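Local coordinates for HEPN domain-containing protein (Sulfolobus tokodaii, PDB 1WOL) that is of unknown function but folds as a HEPN-domain helical bundle, a family whose better-known relatives include nucleotide-binding proteins and RNA-cleaving toxins, at residues A[2-5]-A[6-10]; A[63-67]-A[68-72]; A[105-108]-A[109-113]. All blocks are in the same frame, centred on the assembly; numbering follows the deposited sequence.

Contact 1: residues A[2-5]-A[6-10]; sequences KRVE and DWIKQ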
loop_
_atom_site.group_PDB
_atom_site.type_symbol
_atom_site.label_atom_id
_atom_site.label_comp_id
_atom_site.label_asym_id
_atom_site.label_seq_id
_atom_site.Cartn_x
_atom_site.Cartn_y
_atom_site.Cartn_z
ATOM N N LYS A 2 -18.314 5.298 -2.027
ATOM C CA LYS A 2 -17.644 5.413 -0.726
ATOM C C LYS A 2 -17.417 6.856 -0.436
ATOM O O LYS A 2 -17.363 7.609 -1.371
ATOM C CB LYS A 2 -16.194 4.857 -0.678
ATOM C CG LYS A 2 -16.066 3.477 -1.201
ATOM C CD LYS A 2 -14.624 3.026 -1.091
ATOM C CE LYS A 2 -14.454 1.623 -1.628
ATOM N NZ LYS A 2 -13.071 1.216 -1.808
ATOM N N ARG A 3 -17.343 7.157 0.850
ATOM C CA ARG A 3 -16.956 8.435 1.404
ATOM C C ARG A 3 -15.449 8.369 1.707
ATOM O O ARG A 3 -14.833 7.339 1.789
ATOM C CB ARG A 3 -17.587 8.682 2.718
ATOM C CG ARG A 3 -19.052 9.211 2.489
ATOM C CD ARG A 3 -19.567 9.497 3.811
ATOM N NE ARG A 3 -20.042 8.243 4.400
ATOM C CZ ARG A 3 -20.855 8.177 5.437
ATOM N NH1 ARG A 3 -21.274 9.312 6.026
ATOM N NH2 ARG A 3 -21.279 6.971 5.847
ATOM N N VAL A 4 -14.853 9.526 1.928
ATOM C CA VAL A 4 -13.412 9.564 2.229
ATOM C C VAL A 4 -13.188 8.705 3.497
ATOM O O VAL A 4 -12.213 7.943 3.533
ATOM C CB VAL A 4 -13.019 11.089 2.564
ATOM C CG1 VAL A 4 -11.484 11.151 3.120
ATOM C CG2 VAL A 4 -13.024 11.845 1.263
ATOM N N GLU A 5 -14.035 8.814 4.524
ATOM C CA GLU A 5 -13.804 8.112 5.753
ATOM C C GLU A 5 -13.844 6.597 5.490
ATOM O O GLU A 5 -13.158 5.870 6.190
ATOM C CB GLU A 5 -14.813 8.489 6.835
ATOM C CG GLU A 5 -16.298 8.305 6.506
ATOM C CD GLU A 5 -17.266 8.972 7.621
ATOM O OE1 GLU A 5 -17.496 10.238 7.550
ATOM O OE2 GLU A 5 -17.807 8.246 8.535
ATOM N N ASP A 6 -14.585 6.159 4.491
ATOM C CA ASP A 6 -14.586 4.686 4.192
ATOM C C ASP A 6 -13.279 4.244 3.623
ATOM O O ASP A 6 -12.815 3.122 3.967
ATOM C CB ASP A 6 -15.655 4.387 3.133
ATOM C CG ASP A 6 -17.010 4.582 3.707
ATOM O OD1 ASP A 6 -17.927 5.078 2.951
ATOM O OD2 ASP A 6 -17.178 4.277 4.904
ATOM N N TRP A 7 -12.671 5.021 2.723
ATOM C CA TRP A 7 -11.358 4.650 2.186
ATOM C C TRP A 7 -10.353 4.539 3.359
ATOM O O TRP A 7 -9.552 3.608 3.372
ATOM C CB TRP A 7 -10.799 5.723 1.201
ATOM C CG TRP A 7 -11.570 5.695 -0.105
ATOM C CD1 TRP A 7 -12.489 6.665 -0.505
ATOM C CD2 TRP A 7 -11.383 4.835 -1.168
ATOM N NE1 TRP A 7 -12.838 6.451 -1.793
ATOM C CE2 TRP A 7 -12.205 5.324 -2.246
ATOM C CE3 TRP A 7 -10.627 3.675 -1.365
ATOM C CZ2 TRP A 7 -12.258 4.684 -3.483
ATOM C CZ3 TRP A 7 -10.662 3.015 -2.596
ATOM C CH2 TRP A 7 -11.502 3.544 -3.684
ATOM N N ILE A 8 -10.378 5.550 4.283
ATOM C CA ILE A 8 -9.418 5.523 5.377
ATOM C C ILE A 8 -9.735 4.315 6.300
ATOM O O ILE A 8 -8.768 3.648 6.788
ATOM C CB ILE A 8 -9.413 6.889 6.130
ATOM C CG1 ILE A 8 -9.026 8.009 5.178
ATOM C CG2 ILE A 8 -8.411 6.831 7.333
ATOM C CD1 ILE A 8 -7.774 7.775 4.244
ATOM N N LYS A 9 -11.003 3.980 6.612
ATOM C CA LYS A 9 -11.256 2.803 7.458
ATOM C C LYS A 9 -10.726 1.598 6.700
ATOM O O LYS A 9 -10.146 0.709 7.460
ATOM C CB LYS A 9 -12.791 2.614 7.667
ATOM C CG LYS A 9 -13.362 3.514 8.750
ATOM C CD LYS A 9 -14.793 3.087 9.110
ATOM C CE LYS A 9 -15.794 3.655 8.218
ATOM N NZ LYS A 9 -17.254 3.375 8.836
ATOM N N GLN A 10 -10.949 1.476 5.390
ATOM C CA GLN A 10 -10.444 0.275 4.679
ATOM C C GLN A 10 -8.949 0.240 4.852
ATOM O O GLN A 10 -8.344 -0.861 5.087
ATOM C CB GLN A 10 -10.703 0.354 3.197
ATOM C CG GLN A 10 -12.144 0.075 2.873
ATOM C CD GLN A 10 -12.205 -0.033 1.343
ATOM O OE1 GLN A 10 -12.003 -1.121 0.717
ATOM N NE2 GLN A 10 -12.367 1.126 0.727
#

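Contact 2: residues A[63-67]-A[68-72]; sequences TNPPA and DILQC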
loop_
_atom_site.group_PDB
_atom_site.type_symbol
_atom_site.label_atom_id
_atom_site.label_comp_id
_atom_site.label_asym_id
_atom_site.label_seq_id
_atom_site.Cartn_x
_atom_site.Cartn_y
_atom_site.Cartn_z
ATOM N N THR A 63 0.530 13.109 -6.998
ATOM C CA THR A 63 0.964 14.303 -7.720
ATOM C C THR A 63 1.988 15.072 -6.837
ATOM O O THR A 63 1.640 15.625 -5.838
ATOM C CB THR A 63 -0.216 15.187 -7.986
ATOM O OG1 THR A 63 -1.193 14.462 -8.769
ATOM C CG2 THR A 63 0.254 16.452 -8.760
ATOM N N ASN A 64 3.232 15.053 -7.250
ATOM C CA ASN A 64 4.287 15.778 -6.548
ATOM C C ASN A 64 4.371 15.486 -5.060
ATOM O O ASN A 64 4.384 16.358 -4.217
ATOM C CB ASN A 64 4.108 17.271 -6.794
ATOM C CG ASN A 64 4.234 17.617 -8.298
ATOM O OD1 ASN A 64 4.957 16.926 -9.065
ATOM N ND2 ASN A 64 3.554 18.684 -8.717
ATOM N N PRO A 65 4.289 14.210 -4.737
ATOM C CA PRO A 65 4.395 13.909 -3.289
ATOM C C PRO A 65 5.875 14.076 -2.790
ATOM O O PRO A 65 6.847 14.110 -3.574
ATOM C CB PRO A 65 3.975 12.423 -3.261
ATOM C CG PRO A 65 4.615 11.885 -4.540
ATOM C CD PRO A 65 4.270 13.011 -5.571
ATOM N N PRO A 66 6.077 14.062 -1.449
ATOM C CA PRO A 66 7.445 14.160 -0.918
ATOM C C PRO A 66 8.221 12.952 -1.433
ATOM O O PRO A 66 7.602 11.844 -1.704
ATOM C CB PRO A 66 7.248 14.008 0.592
ATOM C CG PRO A 66 5.897 14.507 0.861
ATOM C CD PRO A 66 5.063 14.207 -0.404
ATOM N N ALA A 67 9.551 13.038 -1.499
ATOM C CA ALA A 67 10.450 11.988 -1.909
ATOM C C ALA A 67 10.234 10.605 -1.178
ATOM O O ALA A 67 10.132 9.520 -1.788
ATOM C CB ALA A 67 11.950 12.415 -1.705
ATOM N N ASP A 68 10.071 10.695 0.137
ATOM C CA ASP A 68 9.942 9.477 0.892
ATOM C C ASP A 68 8.647 8.780 0.565
ATOM O O ASP A 68 8.596 7.567 0.680
ATOM C CB ASP A 68 9.967 9.703 2.405
ATOM C CG ASP A 68 8.865 10.582 2.875
ATOM O OD1 ASP A 68 8.848 11.775 2.595
ATOM O OD2 ASP A 68 7.960 10.150 3.600
ATOM N N ILE A 69 7.616 9.550 0.238
ATOM C CA ILE A 69 6.299 8.981 -0.106
ATOM C C ILE A 69 6.389 8.332 -1.493
ATOM O O ILE A 69 5.891 7.244 -1.677
ATOM C CB ILE A 69 5.261 10.071 -0.074
ATOM C CG1 ILE A 69 5.015 10.584 1.361
ATOM C CG2 ILE A 69 3.843 9.567 -0.702
ATOM C CD1 ILE A 69 4.430 9.447 2.415
ATOM N N LEU A 70 6.966 9.064 -2.475
ATOM C CA LEU A 70 7.169 8.419 -3.768
ATOM C C LEU A 70 8.037 7.118 -3.649
ATOM O O LEU A 70 7.753 6.084 -4.330
ATOM C CB LEU A 70 7.875 9.409 -4.697
ATOM C CG LEU A 70 7.896 8.943 -6.167
ATOM C CD1 LEU A 70 6.483 8.809 -6.677
ATOM C CD2 LEU A 70 8.667 10.037 -6.929
ATOM N N GLN A 71 9.082 7.109 -2.792
ATOM C CA GLN A 71 9.932 5.919 -2.643
ATOM C C GLN A 71 9.095 4.758 -2.077
ATOM O O GLN A 71 9.179 3.589 -2.560
ATOM C CB GLN A 71 11.119 6.145 -1.704
ATOM C CG GLN A 71 12.046 7.111 -2.408
ATOM C CD GLN A 71 13.036 7.700 -1.461
ATOM O OE1 GLN A 71 13.128 7.298 -0.256
ATOM N NE2 GLN A 71 13.770 8.572 -1.976
ATOM N N CYS A 72 8.273 5.043 -1.071
ATOM C CA CYS A 72 7.444 3.929 -0.576
ATOM C C CYS A 72 6.319 3.563 -1.560
ATOM O O CYS A 72 5.948 2.377 -1.517
ATOM C CB CYS A 72 6.760 4.344 0.750
ATOM S SG CYS A 72 7.834 4.065 2.205
#

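Contact 3: residues A[105-108]-A[109-113]; sequences ECIN and CAIRI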
loop_
_atom_site.group_PDB
_atom_site.type_symbol
_atom_site.label_atom_id
_atom_site.label_comp_id
_atom_site.label_asym_id
_atom_site.label_seq_id
_atom_site.Cartn_x
_atom_site.Cartn_y
_atom_site.Cartn_z
ATOM N N GLU A 105 9.344 -3.807 5.932
ATOM C CA GLU A 105 9.473 -2.650 5.006
ATOM C C GLU A 105 8.138 -2.318 4.362
ATOM O O GLU A 105 7.805 -1.136 4.168
ATOM C CB GLU A 105 10.487 -3.029 3.901
ATOM C CG GLU A 105 11.874 -3.120 4.546
ATOM C CD GLU A 105 12.992 -3.441 3.499
ATOM O OE1 GLU A 105 12.685 -3.644 2.320
ATOM O OE2 GLU A 105 14.147 -3.457 4.028
ATOM N N CYS A 106 7.386 -3.314 4.015
ATOM C CA CYS A 106 6.062 -3.047 3.407
ATOM C C CYS A 106 5.124 -2.441 4.487
ATOM O O CYS A 106 4.467 -1.414 4.135
ATOM C CB CYS A 106 5.378 -4.358 3.009
ATOM S SG CYS A 106 6.198 -5.038 1.450
ATOM N N ILE A 107 5.011 -2.968 5.703
ATOM C CA ILE A 107 4.101 -2.418 6.704
ATOM C C ILE A 107 4.532 -0.957 6.963
ATOM O O ILE A 107 3.662 -0.085 7.061
ATOM C CB ILE A 107 4.156 -3.273 7.940
ATOM C CG1 ILE A 107 3.318 -4.575 7.640
ATOM C CG2 ILE A 107 3.461 -2.519 9.125
ATOM C CD1 ILE A 107 3.566 -5.691 8.730
ATOM N N ASN A 108 5.816 -0.800 7.181
ATOM C CA ASN A 108 6.227 0.602 7.509
ATOM C C ASN A 108 6.062 1.591 6.429
ATOM O O ASN A 108 5.790 2.812 6.727
ATOM C CB ASN A 108 7.681 0.492 8.028
ATOM C CG ASN A 108 7.708 -0.222 9.320
ATOM O OD1 ASN A 108 6.750 -0.414 10.041
ATOM N ND2 ASN A 108 8.964 -0.630 9.709
ATOM N N CYS A 109 6.175 1.177 5.164
ATOM C CA CYS A 109 5.837 2.123 4.107
ATOM C C CYS A 109 4.366 2.406 4.083
ATOM O O CYS A 109 3.925 3.483 3.742
ATOM C CB CYS A 109 6.209 1.556 2.719
ATOM S SG CYS A 109 7.903 1.999 2.244
ATOM N N ALA A 110 3.509 1.364 4.326
ATOM C CA ALA A 110 2.031 1.618 4.441
ATOM C C ALA A 110 1.715 2.598 5.564
ATOM O O ALA A 110 0.904 3.494 5.336
ATOM C CB ALA A 110 1.257 0.234 4.646
ATOM N N ILE A 111 2.417 2.487 6.715
ATOM C CA ILE A 111 2.167 3.411 7.811
ATOM C C ILE A 111 2.620 4.800 7.385
ATOM O O ILE A 111 1.861 5.774 7.634
ATOM C CB ILE A 111 3.011 2.918 8.958
ATOM C CG1 ILE A 111 2.373 1.683 9.616
ATOM C CG2 ILE A 111 3.028 4.063 10.059
ATOM C CD1 ILE A 111 3.332 0.934 10.599
ATOM N N ARG A 112 3.740 4.905 6.687
ATOM C CA ARG A 112 4.235 6.267 6.245
ATOM C C ARG A 112 3.200 6.861 5.343
ATOM O O ARG A 112 2.869 8.024 5.489
ATOM C CB ARG A 112 5.640 6.091 5.592
ATOM C CG ARG A 112 6.469 7.132 4.813
ATOM C CD ARG A 112 7.847 6.541 5.316
ATOM N NE ARG A 112 8.479 7.520 5.803
ATOM C CZ ARG A 112 8.275 8.252 6.812
ATOM N NH1 ARG A 112 7.960 9.534 6.794
ATOM N NH2 ARG A 112 8.517 7.548 7.922
ATOM N N ILE A 113 2.684 6.120 4.364
ATOM C CA ILE A 113 1.665 6.707 3.452
ATOM C C ILE A 113 0.362 6.979 4.111
ATOM O O ILE A 113 -0.196 8.074 3.882
ATOM C CB ILE A 113 1.552 5.824 2.209
ATOM C CG1 ILE A 113 2.831 5.855 1.431
ATOM C CG2 ILE A 113 0.291 6.254 1.342
ATOM C CD1 ILE A 113 2.948 4.791 0.260
#

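Contact 1: residues A[2-5]-A[6-10]
Lys-2 runs across one face of the Trp-7 indole. Its NZ lies 3.4 Å from the centroid of the six-membered ring and 26° off the ring normal, a cation-pi contact, and Lys-2 CD makes a CH-pi contact at 3.6 Å from the same centroid. The lysine chain is extended beyond CG and crosses the indole at about a right angle, and the broad ring takes both the apolar CD methylene and the charged end. With CG anti to the carbonyl carbon (chi1 -51°), this chain sets out toward the first turn of helix 4-23.

Gln-47 of helix 27-48 forms the second shell, accepting from the indole NE1 and donating to the backbone O of Lys-2. A leucine in place of Trp-7 would probably leave the Lys-2 ammonium group without its aromatic face and the Gln-47 oxygen without the indole donor.

Next to Lys-2 in the chain, Arg-3 is the N-cap. Its backbone N donates to Asp-6 OD1 at 3.0 Å, almost straight at 174°, meeting OD1 on its anti side and out of the carboxylate plane. This is the third-residue half of a capping box; Asp-6 N itself gives a weak bond to the backbone O of Arg-3. A short acid suits this position, because its carboxylate can turn back to the N-cap amide, and the helix start would probably favour its ionised form.

Contact 2: residues A[63-67]-A[68-72]
Two torsions bring the key groups of this helix start together. In Ile-69 CG1 is anti to the carbonyl carbon (chi1 -68°), which lays that branch beside the ring of Pro-66 and turns CG2 to Pro-65; in Leu-70 CG is anti to the backbone N (chi1 -169°), which lets CD1 reach back toward Pro-65. The result is a hydrophobic staple at the N-terminus of helix 67-77: Pro-66 is the N-cap, and the residue before it, Pro-65, closes on Leu-70, the fourth residue of the helix, with Pro-65 CG 4.1 Å from Leu-70 CB.

Ile-69 fills the angle between the two rings. Its CG2 meets Pro-65 CB at 3.8 Å, while its CG1 lies 4.0 Å from Pro-66 CD, the isoleucine and the proline side by side and pointing the same way. A branched residue suits this place, since it offers one arm to each ring; both it and Pro-66 also pack on Trp-116 of helix 100-120. Prolines suit the lead-in because they have no backbone N-H to satisfy and restrict the approach of the chain.

The carbonyl of Pro-66 holds the first turn, taking Leu-70 N at 3.0 Å with a nearly straight N-H (169°) and Ile-69 N more weakly. Asp-68, an acid near a helix start where negative charge is usually welcome, packs OD1 against Pro-66 CB at 3.4 Å and joins Arg-112 in a salt bridge through OD2. From the residue after Pro-66, Ala-67 O accepts from Gln-71 N at 2.8 Å, and the methylene CG of Gln-71 lies 3.1 Å from that same Ala-67 oxygen.

Contact 3: residues A[105-108]-A[109-113]
Glu-105 and Cys-109 are joined by the first of four successive i to i+4 backbone bonds, Cys-109 N reaching Glu-105 O at 3.0 Å. Ala-110 N then gives to Cys-106 O, Ile-111 N to Ile-107 O and Arg-112 N to Asn-108 O, each at 2.9 Å. Four carbonyls and four amides are thus satisfied within the helix itself. Beside Glu-105 O, which already has its amide, Cys-109 SG comes within 3.7 Å.

This is the middle of helix 100-120 in the HEPN helical bundle, and each face suits its surroundings. Ile-107 and Ile-111, one turn apart, cross obliquely with Ile-107 CG2 3.8 Å from Ile-111 CD1, and both pack on Leu-15 of helix 4-23. With CD1 of Ile-111 anti to CA (chi2 167°), the chain extends back toward the preceding turn, where CD1 also meets Asn-108 OD1 at 3.7 Å. The small Ala-110 lies against Ser-34 of helix 27-48.

Several side chains have partners outside: Glu-105 OE2 makes a salt bridge with Arg-101, and Arg-112 NH1 makes one with Asp-68. The sulfurs are in disulfides, Cys-106 with Cys-31 of helix 27-48 and Cys-109 with Cys-72. Tertiary-butyl alcohol touches both Glu-105 and Cys-109.

Contacts 2 and 3 belong to adjoining helices and touch directly, their centres about 12 Å apart. The disulfide is the covalent tie, Cys-72 SG to Cys-109 SG at 2.1 Å; about a helical turn away, the salt bridge of Asp-68 OD2 and Arg-112 NH1 spans 3.3 Å, and Cys-72 CB packs on Ile-113 CD1. Both contacts also border one tertiary-butyl alcohol, Gln-71 from contact 2, Glu-105 and Cys-109 from contact 3, with Phe-75 completing that pocket. Contact 1 stands apart at the start of helix 4-23, its nearest atoms about 8 Å from contact 3 and about 12 Å from contact 2, though a later part of its helix packs on Ile-107 and Ile-111.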